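PDB 1RTR: geranyltranstransferase from Staphylococcus aureus, which probably catalyses the chain elongation of allylic diphosphates with isopentenyl diphosphate to make farnesyl diphosphate, as a farnesyl pyrophosphate synthase. Local coordinates for residues Val48-Thr53 against Met187-Ile192; Glu72-Tyr77 against Val148-Gly153; Glu121-Asp126 against Ile135-Arg140; Thr176-Leu181 against Met212-Lys217. All blocks are in the same frame, centred on the assembly; numbering follows the deposited sequence.

Contact 1 of 4, residues Val48-Thr53 against Met187-Ile192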
loop_
_atom_site.group_PDB
_atom_site.type_symbol
_atom_site.label_atom_id
_atom_site.label_comp_id
_atom_site.label_asym_id
_atom_site.label_seq_id
_atom_site.Cartn_x
_atom_site.Cartn_y
_atom_site.Cartn_z
ATOM N N VAL A 48 2.610 16.421 11.769
ATOM C CA VAL A 48 2.850 17.310 12.900
ATOM C C VAL A 48 2.124 16.823 14.146
ATOM O O VAL A 48 2.711 16.783 15.238
ATOM C CB VAL A 48 2.506 18.763 12.552
ATOM C CG1 VAL A 48 2.189 19.554 13.804
ATOM C CG2 VAL A 48 3.688 19.412 11.807
ATOM N N LEU A 49 0.861 16.430 13.973
ATOM C CA LEU A 49 0.082 15.803 15.036
ATOM C C LEU A 49 0.843 14.661 15.672
ATOM O O LEU A 49 0.949 14.607 16.895
ATOM C CB LEU A 49 -1.267 15.306 14.512
ATOM C CG LEU A 49 -2.280 14.786 15.537
ATOM C CD1 LEU A 49 -2.476 15.783 16.686
ATOM C CD2 LEU A 49 -3.605 14.502 14.859
ATOM N N LEU A 50 1.385 13.760 14.850
ATOM C CA LEU A 50 2.091 12.580 15.361
ATOM C C LEU A 50 3.327 12.994 16.170
ATOM O O LEU A 50 3.530 12.541 17.307
ATOM C CB LEU A 50 2.423 11.618 14.208
ATOM C CG LEU A 50 3.464 10.480 14.140
ATOM C CD1 LEU A 50 3.925 9.883 15.449
ATOM C CD2 LEU A 50 2.947 9.379 13.232
ATOM N N LEU A 51 4.131 13.873 15.578
ATOM C CA LEU A 51 5.291 14.463 16.243
ATOM C C LEU A 51 4.930 15.123 17.581
ATOM O O LEU A 51 5.521 14.789 18.621
ATOM C CB LEU A 51 5.973 15.461 15.296
ATOM C CG LEU A 51 7.077 14.978 14.325
ATOM C CD1 LEU A 51 7.276 13.439 14.245
ATOM C CD2 LEU A 51 6.881 15.584 12.942
ATOM N N LEU A 52 3.948 16.028 17.574
ATOM C CA LEU A 52 3.536 16.717 18.813
ATOM C C LEU A 52 2.967 15.775 19.878
ATOM O O LEU A 52 3.232 15.962 21.075
ATOM C CB LEU A 52 2.580 17.884 18.522
ATOM C CG LEU A 52 3.229 19.074 17.779
ATOM C CD1 LEU A 52 2.215 20.019 17.197
ATOM C CD2 LEU A 52 4.200 19.833 18.666
ATOM N N THR A 53 2.217 14.753 19.462
ATOM C CA THR A 53 1.719 13.746 20.405
ATOM C C THR A 53 2.847 13.029 21.167
ATOM O O THR A 53 2.740 12.803 22.382
ATOM C CB THR A 53 0.799 12.710 19.686
ATOM O OG1 THR A 53 -0.303 13.380 19.065
ATOM C CG2 THR A 53 0.141 11.772 20.683
ATOM N N MET A 187 -2.244 7.640 17.902
ATOM C CA MET A 187 -2.134 6.297 18.487
ATOM C C MET A 187 -0.827 5.595 18.125
ATOM O O MET A 187 -0.278 4.834 18.938
ATOM C CB MET A 187 -3.335 5.404 18.117
ATOM C CG MET A 187 -4.700 5.873 18.642
ATOM S SD MET A 187 -4.750 6.318 20.424
ATOM C CE MET A 187 -4.692 4.647 21.124
ATOM N N SER A 188 -0.326 5.829 16.916
ATOM C CA SER A 188 1.024 5.374 16.578
ATOM C C SER A 188 2.020 5.992 17.573
ATOM O O SER A 188 2.912 5.300 18.087
ATOM C CB SER A 188 1.393 5.711 15.129
ATOM O OG SER A 188 1.664 7.099 14.982
ATOM N N ALA A 189 1.827 7.272 17.884
ATOM C CA ALA A 189 2.671 7.938 18.879
ATOM C C ALA A 189 2.508 7.287 20.248
ATOM O O ALA A 189 3.488 6.970 20.933
ATOM C CB ALA A 189 2.388 9.443 18.938
ATOM N N ALA A 190 1.268 7.050 20.643
ATOM C CA ALA A 190 1.020 6.434 21.938
ATOM C C ALA A 190 1.734 5.099 22.025
ATOM O O ALA A 190 2.216 4.706 23.104
ATOM C CB ALA A 190 -0.456 6.262 22.153
ATOM N N ASP A 191 1.798 4.410 20.882
ATOM C CA ASP A 191 2.464 3.104 20.773
ATOM C C ASP A 191 3.995 3.195 20.834
ATOM O O ASP A 191 4.655 2.370 21.480
ATOM C CB ASP A 191 2.007 2.374 19.503
ATOM C CG ASP A 191 0.719 1.590 19.712
ATOM O OD1 ASP A 191 0.305 1.425 20.882
ATOM O OD2 ASP A 191 0.041 1.106 18.774
ATOM N N ILE A 192 4.562 4.197 20.159
ATOM C CA ILE A 192 5.995 4.430 20.248
ATOM C C ILE A 192 6.366 4.824 21.681
ATOM O O ILE A 192 7.377 4.347 22.217
ATOM C CB ILE A 192 6.431 5.486 19.240
ATOM C CG1 ILE A 192 6.312 4.934 17.819
ATOM C CG2 ILE A 192 7.857 5.970 19.551
ATOM C CD1 ILE A 192 6.010 5.985 16.774
#
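The carbonyl of Leu50 is the flat group that meets the other helix, its O lying 3.7 Å from CB of Ala189. A second carbonyl, Leu49 O, lies just behind the interface and is gripped on opposite faces by two donors of Thr53: the backbone N, and the hydroxyl OG1 at 2.8 Å, which sits 41° out of the carbonyl plane. That bond fixes the rotation of the threonine: OG1 sits beside the backbone N (chi1 -58°), which leaves CG2 anti to it and pressed against Ala189 CB at 3.7 Å. The alanine methyl thus meets Thr53, the Leu50 carbonyl and Leu50 CD1. Leu50 arches on toward Ser188, where CD2 comes within 3.1 Å of OG; this is short for carbon and oxygen, so the exact pose of the leucine is doubtful. The serine hydroxyl itself is turned back to its own helix, bonding to Ala185 O. With Ala189 and Ser188 facing the leucine, the segment axes come within 8.5 Å and run roughly parallel, crossing at -32°. In the all-helical prenyl synthase fold this joins helices 45-56 and 179-193, far apart in sequence. Helix 279-289 packs on Leu49, Leu52 and Thr53, helix 6-18 covers Leu51, and helix 197-227 meets Leu49 and Met187.

Contact 2 of 4, residues Glu72-Tyr77 against Val148-Gly153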
loop_
_atom_site.group_PDB
_atom_site.type_symbol
_atom_site.label_atom_id
_atom_site.label_comp_id
_atom_site.label_asym_id
_atom_site.label_seq_id
_atom_site.Cartn_x
_atom_site.Cartn_y
_atom_site.Cartn_z
ATOM N N GLU A 72 2.420 11.062 5.826
ATOM C CA GLU A 72 2.235 12.088 4.792
ATOM C C GLU A 72 2.269 11.486 3.373
ATOM O O GLU A 72 1.560 11.966 2.471
ATOM C CB GLU A 72 3.240 13.238 4.963
ATOM C CG GLU A 72 3.015 14.443 4.053
ATOM C CD GLU A 72 1.789 15.283 4.406
ATOM O OE1 GLU A 72 1.150 15.049 5.462
ATOM O OE2 GLU A 72 1.452 16.192 3.609
ATOM N N MET A 73 3.071 10.435 3.182
ATOM C CA MET A 73 3.078 9.704 1.908
ATOM C C MET A 73 1.684 9.119 1.626
ATOM O O MET A 73 1.177 9.221 0.499
ATOM C CB MET A 73 4.134 8.590 1.917
ATOM C CG MET A 73 5.534 8.998 1.441
ATOM S SD MET A 73 6.782 7.717 1.716
ATOM C CE MET A 73 8.231 8.687 1.499
ATOM N N ILE A 74 1.060 8.538 2.658
ATOM C CA ILE A 74 -0.277 7.968 2.530
ATOM C C ILE A 74 -1.302 9.040 2.192
ATOM O O ILE A 74 -2.184 8.830 1.359
ATOM C CB ILE A 74 -0.683 7.228 3.814
ATOM C CG1 ILE A 74 0.278 6.069 4.067
ATOM C CG2 ILE A 74 -2.148 6.776 3.757
ATOM C CD1 ILE A 74 -0.152 4.755 3.508
ATOM N N HIS A 75 -1.189 10.186 2.853
ATOM C CA HIS A 75 -2.081 11.304 2.571
ATOM C C HIS A 75 -1.858 11.831 1.144
ATOM O O HIS A 75 -2.827 12.103 0.418
ATOM C CB HIS A 75 -1.934 12.400 3.638
ATOM C CG HIS A 75 -2.564 13.703 3.261
ATOM N ND1 HIS A 75 -3.931 13.894 3.240
ATOM C CD2 HIS A 75 -2.013 14.882 2.885
ATOM C CE1 HIS A 75 -4.196 15.132 2.863
ATOM N NE2 HIS A 75 -3.051 15.755 2.646
ATOM N N THR A 76 -0.589 11.948 0.739
ATOM C CA THR A 76 -0.236 12.397 -0.612
ATOM C C THR A 76 -0.801 11.458 -1.684
ATOM O O THR A 76 -1.420 11.912 -2.663
ATOM C CB THR A 76 1.289 12.504 -0.755
ATOM O OG1 THR A 76 1.796 13.461 0.190
ATOM C CG2 THR A 76 1.665 13.093 -2.095
ATOM N N TYR A 77 -0.592 10.155 -1.500
ATOM C CA TYR A 77 -1.096 9.167 -2.456
ATOM C C TYR A 77 -2.621 9.232 -2.603
ATOM O O TYR A 77 -3.136 9.104 -3.710
ATOM C CB TYR A 77 -0.629 7.736 -2.102
ATOM C CG TYR A 77 -1.748 6.737 -1.877
ATOM C CD1 TYR A 77 -2.497 6.227 -2.948
ATOM C CD2 TYR A 77 -2.064 6.310 -0.598
ATOM C CE1 TYR A 77 -3.539 5.314 -2.736
ATOM C CE2 TYR A 77 -3.110 5.395 -0.368
ATOM C CZ TYR A 77 -3.828 4.898 -1.441
ATOM O OH TYR A 77 -4.839 4.000 -1.215
ATOM N N VAL A 148 -11.606 -0.632 5.417
ATOM C CA VAL A 148 -12.459 -0.184 6.526
ATOM C C VAL A 148 -11.999 1.146 7.139
ATOM O O VAL A 148 -12.541 1.588 8.158
ATOM C CB VAL A 148 -12.663 -1.282 7.649
ATOM C CG1 VAL A 148 -13.133 -2.607 7.047
ATOM C CG2 VAL A 148 -11.407 -1.471 8.504
ATOM N N GLY A 149 -10.995 1.767 6.517
ATOM C CA GLY A 149 -10.521 3.082 6.894
ATOM C C GLY A 149 -10.568 4.004 5.683
ATOM O O GLY A 149 -11.606 4.104 4.991
ATOM N N MET A 150 -9.433 4.656 5.401
ATOM C CA MET A 150 -9.392 5.743 4.438
ATOM C C MET A 150 -9.954 5.375 3.074
ATOM O O MET A 150 -10.750 6.146 2.542
ATOM C CB MET A 150 -7.993 6.368 4.343
ATOM C CG MET A 150 -7.836 7.432 3.252
ATOM S SD MET A 150 -6.116 7.954 3.038
ATOM C CE MET A 150 -5.572 6.652 1.999
ATOM N N VAL A 151 -9.574 4.229 2.487
ATOM C CA VAL A 151 -10.131 3.956 1.152
ATOM C C VAL A 151 -11.614 3.571 1.164
ATOM O O VAL A 151 -12.325 3.881 0.214
ATOM C CB VAL A 151 -9.246 3.080 0.153
ATOM C CG1 VAL A 151 -7.931 2.721 0.720
ATOM C CG2 VAL A 151 -10.007 1.851 -0.381
ATOM N N GLY A 152 -12.072 2.932 2.239
ATOM C CA GLY A 152 -13.481 2.602 2.413
ATOM C C GLY A 152 -14.338 3.858 2.473
ATOM O O GLY A 152 -15.450 3.881 1.956
ATOM N N GLY A 153 -13.808 4.914 3.086
ATOM C CA GLY A 153 -14.487 6.194 3.146
ATOM C C GLY A 153 -14.581 6.877 1.800
ATOM O O GLY A 153 -15.592 7.526 1.494
#
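Ile74 and Tyr77, one turn apart on helix 65-83, meet Met150 and Val151 in the opening turn of helix 150-159, with Gly149 at its N-cap position. Met150 carries the contact through its terminal methyl. Its chain leaves the backbone extended, CG anti to the backbone N (chi1 174°), and bends only at chi3 (82°), which brings CE down between two partners. One is the aromatic CE2 of Tyr77, 3.6 Å from Met150 CE; the other is the branch methyl CG2 of Ile74, 3.9 Å from the same CE. The tyrosine and methionine chains slide past each other in opposite directions, each reaching toward the other's helix, while Ile74 approaches the methionine at a slant. Within the same helix, Ile74 CA lies at the edge of the Tyr77 ring, in its plane. Farther along, the phenol OH of Tyr77 comes to 3.9 Å from Val151 CG1, the two side chains crossing at about a right angle; the valine torsion is nearly eclipsed, so this last touch is less certain. All four residues are buried, and what binds them is van der Waals packing. The C-terminal end of helix 65-83 carries the start of the first aspartate-rich motif of the polyprenyl synthases, and the ring of His81 packs edge-to-face with Tyr77. On the side of helix 105-124, Leu116 packs on both Ile74 and Tyr77. Asp113 of the second subunit packs on Tyr77 and its Leu30 on Val151, so the contact borders directly on the dimer interface.

Contact 3 of 4, residues Glu121-Asp126 against Ile135-Arg140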
loop_
_atom_site.group_PDB
_atom_site.type_symbol
_atom_site.label_atom_id
_atom_site.label_comp_id
_atom_site.label_asym_id
_atom_site.label_seq_id
_atom_site.Cartn_x
_atom_site.Cartn_y
_atom_site.Cartn_z
ATOM N N GLU A 121 7.521 0.538 3.491
ATOM C CA GLU A 121 8.965 0.340 3.493
ATOM C C GLU A 121 9.629 1.187 4.559
ATOM O O GLU A 121 10.489 0.706 5.290
ATOM C CB GLU A 121 9.547 0.694 2.129
ATOM C CG GLU A 121 10.827 -0.045 1.797
ATOM C CD GLU A 121 12.004 0.891 1.626
ATOM O OE1 GLU A 121 12.286 1.648 2.592
ATOM O OE2 GLU A 121 12.642 0.870 0.526
ATOM N N LEU A 122 9.216 2.448 4.641
ATOM C CA LEU A 122 9.809 3.416 5.559
ATOM C C LEU A 122 9.670 3.034 7.030
ATOM O O LEU A 122 10.634 3.143 7.787
ATOM C CB LEU A 122 9.234 4.811 5.303
ATOM C CG LEU A 122 10.173 6.008 5.505
ATOM C CD1 LEU A 122 11.582 5.782 4.916
ATOM C CD2 LEU A 122 9.543 7.249 4.922
ATOM N N ILE A 123 8.485 2.577 7.438
ATOM C CA ILE A 123 8.280 2.198 8.835
ATOM C C ILE A 123 9.040 0.919 9.119
ATOM O O ILE A 123 9.726 0.817 10.144
ATOM C CB ILE A 123 6.770 2.053 9.196
ATOM C CG1 ILE A 123 6.120 3.428 9.317
ATOM C CG2 ILE A 123 6.583 1.253 10.501
ATOM C CD1 ILE A 123 4.674 3.437 8.982
ATOM N N SER A 124 8.923 -0.041 8.204
ATOM C CA SER A 124 9.549 -1.349 8.377
ATOM C C SER A 124 11.081 -1.270 8.426
ATOM O O SER A 124 11.733 -2.178 8.949
ATOM C CB SER A 124 9.085 -2.325 7.295
ATOM O OG SER A 124 9.610 -1.981 6.031
ATOM N N SER A 125 11.635 -0.168 7.921
ATOM C CA SER A 125 13.081 0.041 7.920
ATOM C C SER A 125 13.620 0.952 9.021
ATOM O O SER A 125 14.834 1.123 9.132
ATOM C CB SER A 125 13.541 0.560 6.553
ATOM O OG SER A 125 13.176 1.914 6.378
ATOM N N ASP A 126 12.738 1.525 9.839
ATOM C CA ASP A 126 13.147 2.462 10.890
ATOM C C ASP A 126 13.842 1.805 12.074
ATOM O O ASP A 126 13.198 1.176 12.916
ATOM C CB ASP A 126 11.948 3.262 11.388
ATOM C CG ASP A 126 12.340 4.410 12.300
ATOM O OD1 ASP A 126 11.436 5.185 12.671
ATOM O OD2 ASP A 126 13.509 4.628 12.702
ATOM N N ILE A 135 5.765 -3.363 14.043
ATOM C CA ILE A 135 4.567 -4.116 13.690
ATOM C C ILE A 135 3.301 -3.360 14.106
ATOM O O ILE A 135 2.384 -3.212 13.309
ATOM C CB ILE A 135 4.626 -5.561 14.276
ATOM C CG1 ILE A 135 5.719 -6.382 13.577
ATOM C CG2 ILE A 135 3.297 -6.276 14.144
ATOM C CD1 ILE A 135 5.666 -6.372 12.045
ATOM N N LYS A 136 3.283 -2.836 15.330
ATOM C CA LYS A 136 2.125 -2.114 15.850
ATOM C C LYS A 136 1.744 -0.932 14.971
ATOM O O LYS A 136 0.563 -0.775 14.617
ATOM C CB LYS A 136 2.382 -1.644 17.272
ATOM C CG LYS A 136 2.319 -2.746 18.285
ATOM C CD LYS A 136 2.319 -2.152 19.674
ATOM C CE LYS A 136 2.915 -3.111 20.685
ATOM N NZ LYS A 136 2.920 -2.470 22.026
ATOM N N VAL A 137 2.744 -0.118 14.612
ATOM C CA VAL A 137 2.546 1.016 13.721
ATOM C C VAL A 137 2.035 0.569 12.346
ATOM O O VAL A 137 1.059 1.128 11.827
ATOM C CB VAL A 137 3.834 1.866 13.583
ATOM C CG1 VAL A 137 3.615 3.038 12.634
ATOM C CG2 VAL A 137 4.256 2.398 14.928
ATOM N N LEU A 138 2.695 -0.431 11.760
ATOM C CA LEU A 138 2.336 -0.924 10.423
ATOM C C LEU A 138 0.913 -1.470 10.402
ATOM O O LEU A 138 0.126 -1.137 9.515
ATOM C CB LEU A 138 3.309 -2.014 9.959
ATOM C CG LEU A 138 4.629 -1.540 9.366
ATOM C CD1 LEU A 138 5.709 -2.594 9.564
ATOM C CD2 LEU A 138 4.500 -1.199 7.890
ATOM N N GLN A 139 0.597 -2.303 11.391
ATOM C CA GLN A 139 -0.738 -2.857 11.552
ATOM C C GLN A 139 -1.766 -1.749 11.596
ATOM O O GLN A 139 -2.767 -1.793 10.883
ATOM C CB GLN A 139 -0.827 -3.683 12.833
ATOM C CG GLN A 139 -1.801 -4.836 12.739
ATOM C CD GLN A 139 -1.770 -5.722 13.969
ATOM O OE1 GLN A 139 -2.746 -6.421 14.248
ATOM N NE2 GLN A 139 -0.652 -5.698 14.716
ATOM N N ARG A 140 -1.497 -0.745 12.419
ATOM C CA ARG A 140 -2.407 0.371 12.580
ATOM C C ARG A 140 -2.537 1.207 11.312
ATOM O O ARG A 140 -3.644 1.609 10.934
ATOM C CB ARG A 140 -1.979 1.221 13.771
ATOM C CG ARG A 140 -3.028 2.190 14.250
ATOM C CD ARG A 140 -2.545 3.106 15.354
ATOM N NE ARG A 140 -2.308 2.381 16.602
ATOM C CZ ARG A 140 -3.264 2.022 17.450
ATOM N NH1 ARG A 140 -2.944 1.370 18.558
ATOM N NH2 ARG A 140 -4.537 2.327 17.190
#
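Ile123 can be followed outward into the groove between Val137 and Leu138. Its CB already lies 4.2 Å from Leu138 CD2. The branch methyl CG2, anti to the backbone N, meets Leu138 CG at 3.6 Å and lies 4.1 Å from CG1 of Val137, bridging the two neighbours. On the longer arm, CG1 is 4.2 Å from Val137 CG1, and the terminal CD1 closes on that same methyl at 3.8 Å. With chi1 at -75° this arm lies beside the backbone N, which sends it toward the valine and leaves the leucine to CG2. Leu138 runs past the isoleucine in the opposite direction, and its CD1 stops 4.1 Å from Ser124 CB. The contact joins consecutive helices, 105-124 and 131-145, close to the short connection between them. Helix 65-83 adds Ala70 against Ile123 and Ser67 against Val137. Leu138 also packs on Ser124 of the second subunit, and Ile135 meets its own counterpart there, so this helix pair forms part of the dimer interface. Across the pair the chemistry is purely apolar. Ser124 offers only its CB, as its hydroxyl is turned back to carbonyls of its own helix; cohesion therefore rests on the interlocking of branched aliphatic chains.

Contact 4 of 4, residues Thr176-Leu181 against Met212-Lys217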
loop_
_atom_site.group_PDB
_atom_site.type_symbol
_atom_site.label_atom_id
_atom_site.label_comp_id
_atom_site.label_asym_id
_atom_site.label_seq_id
_atom_site.Cartn_x
_atom_site.Cartn_y
_atom_site.Cartn_z
ATOM N N THR A 176 -14.016 7.696 8.563
ATOM C CA THR A 176 -13.143 6.717 7.935
ATOM C C THR A 176 -12.223 7.396 6.923
ATOM O O THR A 176 -11.015 7.192 6.959
ATOM C CB THR A 176 -13.942 5.609 7.244
ATOM O OG1 THR A 176 -14.892 6.202 6.359
ATOM C CG2 THR A 176 -14.792 4.824 8.240
ATOM N N LYS A 177 -12.796 8.201 6.031
ATOM C CA LYS A 177 -12.016 8.900 5.035
ATOM C C LYS A 177 -10.998 9.871 5.625
ATOM O O LYS A 177 -9.880 9.943 5.122
ATOM C CB LYS A 177 -12.910 9.639 4.044
ATOM C CG LYS A 177 -12.147 10.525 3.082
ATOM C CD LYS A 177 -12.935 10.727 1.824
ATOM C CE LYS A 177 -13.094 12.191 1.501
ATOM N NZ LYS A 177 -12.486 12.467 0.185
ATOM N N THR A 178 -11.378 10.611 6.663
ATOM C CA THR A 178 -10.524 11.659 7.225
ATOM C C THR A 178 -9.955 11.286 8.595
ATOM O O THR A 178 -8.759 11.446 8.837
ATOM C CB THR A 178 -11.306 13.012 7.299
ATOM O OG1 THR A 178 -11.627 13.453 5.969
ATOM C CG2 THR A 178 -10.437 14.138 7.814
ATOM N N GLY A 179 -10.800 10.766 9.481
ATOM C CA GLY A 179 -10.404 10.544 10.859
ATOM C C GLY A 179 -9.433 9.409 11.136
ATOM O O GLY A 179 -8.728 9.426 12.153
ATOM N N ALA A 180 -9.387 8.409 10.265
ATOM C CA ALA A 180 -8.585 7.227 10.581
ATOM C C ALA A 180 -7.076 7.540 10.569
ATOM O O ALA A 180 -6.331 7.055 11.431
ATOM C CB ALA A 180 -8.947 6.052 9.677
ATOM N N LEU A 181 -6.642 8.376 9.620
ATOM C CA LEU A 181 -5.262 8.875 9.608
ATOM C C LEU A 181 -4.943 9.710 10.847
ATOM O O LEU A 181 -3.868 9.538 11.469
ATOM C CB LEU A 181 -4.976 9.684 8.347
ATOM C CG LEU A 181 -4.965 8.926 7.006
ATOM C CD1 LEU A 181 -4.277 9.767 5.947
ATOM C CD2 LEU A 181 -4.290 7.562 7.128
ATOM N N MET A 212 -13.485 14.719 13.841
ATOM C CA MET A 212 -14.809 15.209 13.456
ATOM C C MET A 212 -14.851 16.746 13.384
ATOM O O MET A 212 -15.518 17.302 12.513
ATOM C CB MET A 212 -15.903 14.640 14.370
ATOM C CG MET A 212 -15.971 13.082 14.402
ATOM S SD MET A 212 -16.049 12.190 12.765
ATOM C CE MET A 212 -17.490 12.891 12.074
ATOM N N MET A 213 -14.105 17.428 14.256
ATOM C CA MET A 213 -13.988 18.898 14.180
ATOM C C MET A 213 -13.613 19.364 12.787
ATOM O O MET A 213 -14.213 20.300 12.252
ATOM C CB MET A 213 -12.965 19.450 15.184
ATOM C CG MET A 213 -13.337 19.258 16.654
ATOM S SD MET A 213 -12.119 19.975 17.743
ATOM C CE MET A 213 -12.267 21.671 17.211
ATOM N N PHE A 214 -12.631 18.682 12.208
ATOM C CA PHE A 214 -11.980 19.056 10.947
ATOM C C PHE A 214 -12.958 19.452 9.831
ATOM O O PHE A 214 -12.867 20.543 9.264
ATOM C CB PHE A 214 -11.093 17.877 10.501
ATOM C CG PHE A 214 -10.097 18.212 9.426
ATOM C CD1 PHE A 214 -8.737 17.998 9.646
ATOM C CD2 PHE A 214 -10.512 18.697 8.179
ATOM C CE1 PHE A 214 -7.795 18.288 8.646
ATOM C CE2 PHE A 214 -9.583 19.001 7.172
ATOM C CZ PHE A 214 -8.219 18.793 7.404
ATOM N N GLN A 215 -13.895 18.563 9.524
ATOM C CA GLN A 215 -14.759 18.740 8.368
ATOM C C GLN A 215 -15.922 19.674 8.656
ATOM O O GLN A 215 -16.385 20.392 7.756
ATOM C CB GLN A 215 -15.258 17.380 7.859
ATOM C CG GLN A 215 -14.179 16.552 7.123
ATOM C CD GLN A 215 -13.609 17.270 5.897
ATOM O OE1 GLN A 215 -14.344 17.934 5.151
ATOM N NE2 GLN A 215 -12.299 17.146 5.696
ATOM N N ILE A 216 -16.385 19.669 9.908
ATOM C CA ILE A 216 -17.420 20.596 10.344
ATOM C C ILE A 216 -16.943 22.025 10.142
ATOM O O ILE A 216 -17.629 22.817 9.496
ATOM C CB ILE A 216 -17.817 20.359 11.813
ATOM C CG1 ILE A 216 -18.349 18.940 12.003
ATOM C CG2 ILE A 216 -18.878 21.371 12.232
ATOM C CD1 ILE A 216 -18.550 18.535 13.455
ATOM N N LYS A 217 -15.756 22.341 10.666
ATOM C CA LYS A 217 -15.186 23.691 10.541
ATOM C C LYS A 217 -15.211 24.142 9.085
ATOM O O LYS A 217 -15.680 25.237 8.765
ATOM C CB LYS A 217 -13.761 23.730 11.110
ATOM C CG LYS A 217 -13.039 25.090 11.032
ATOM C CD LYS A 217 -11.650 24.938 10.376
ATOM C CE LYS A 217 -10.512 25.537 11.220
ATOM N NZ LYS A 217 -9.822 26.694 10.551
#
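Thr178 is the buried residue of this contact, set against Phe214 and Gln215, both of them partly exposed. The closer part is its meeting with the glutamine. Thr178 OG1 is 3.8 Å from Gln215 NE2, too far for a hydrogen bond, and 4.2 Å from CG of the same glutamine, while the branch methyl Thr178 CG2 lies 4.1 Å from Gln215 NE2. Gln215 is folded at chi2 (-59°); the bend brings NE2 toward Thr178, whose side chain it meets at a slant, and on another flank the glutamine touches His174. The looser part is aromatic: Thr178 CG2 stands over one face of the Phe214 ring, 4.4 Å from Phe214 CG. The ring is also engaged edge-to-face by Phe288, which helps hold its orientation. Even the nearest CA atoms, those of Thr178 and Gln215, are 8.3 Å apart, so the backbones stay well apart and only side chains meet. Thr178 falls at the break between helices 167-177 and 179-193, a kink familiar in this family, where the preceding lysine, here Lys177, binds diphosphate in relatives. Segment 212-217 leads directly into the second aspartate-rich motif. The contact thus lies close to elements that bind substrate and metal in relatives. Chemically it is a hydroxyl and an amide that do not bond each other, beside an aromatic face, held by van der Waals contact.

In the fold
Contacts 1, 2 and 3 are buried and essentially apolar, whereas contact 4 is partly buried and mixes a ring face with an unbonded polar pair. Contacts 1 and 4 share helix 179-193, one well along it and the other at its start. Contacts 1 and 3 are stitched together by a salt bridge, Asp191 OD2 to Arg140 NH1 at 3.0 Å. Contacts 2 and 4 adjoin through packing, with Met150 against Leu181 and Gly153 against Thr176, near the probable catalytic centre. Contacts 2 and 3 border the second subunit, contact 4 touches it through Thr176, and contact 1 does not meet it. Contacts 3 and 4 are the most distant, with centres about 23 Å apart.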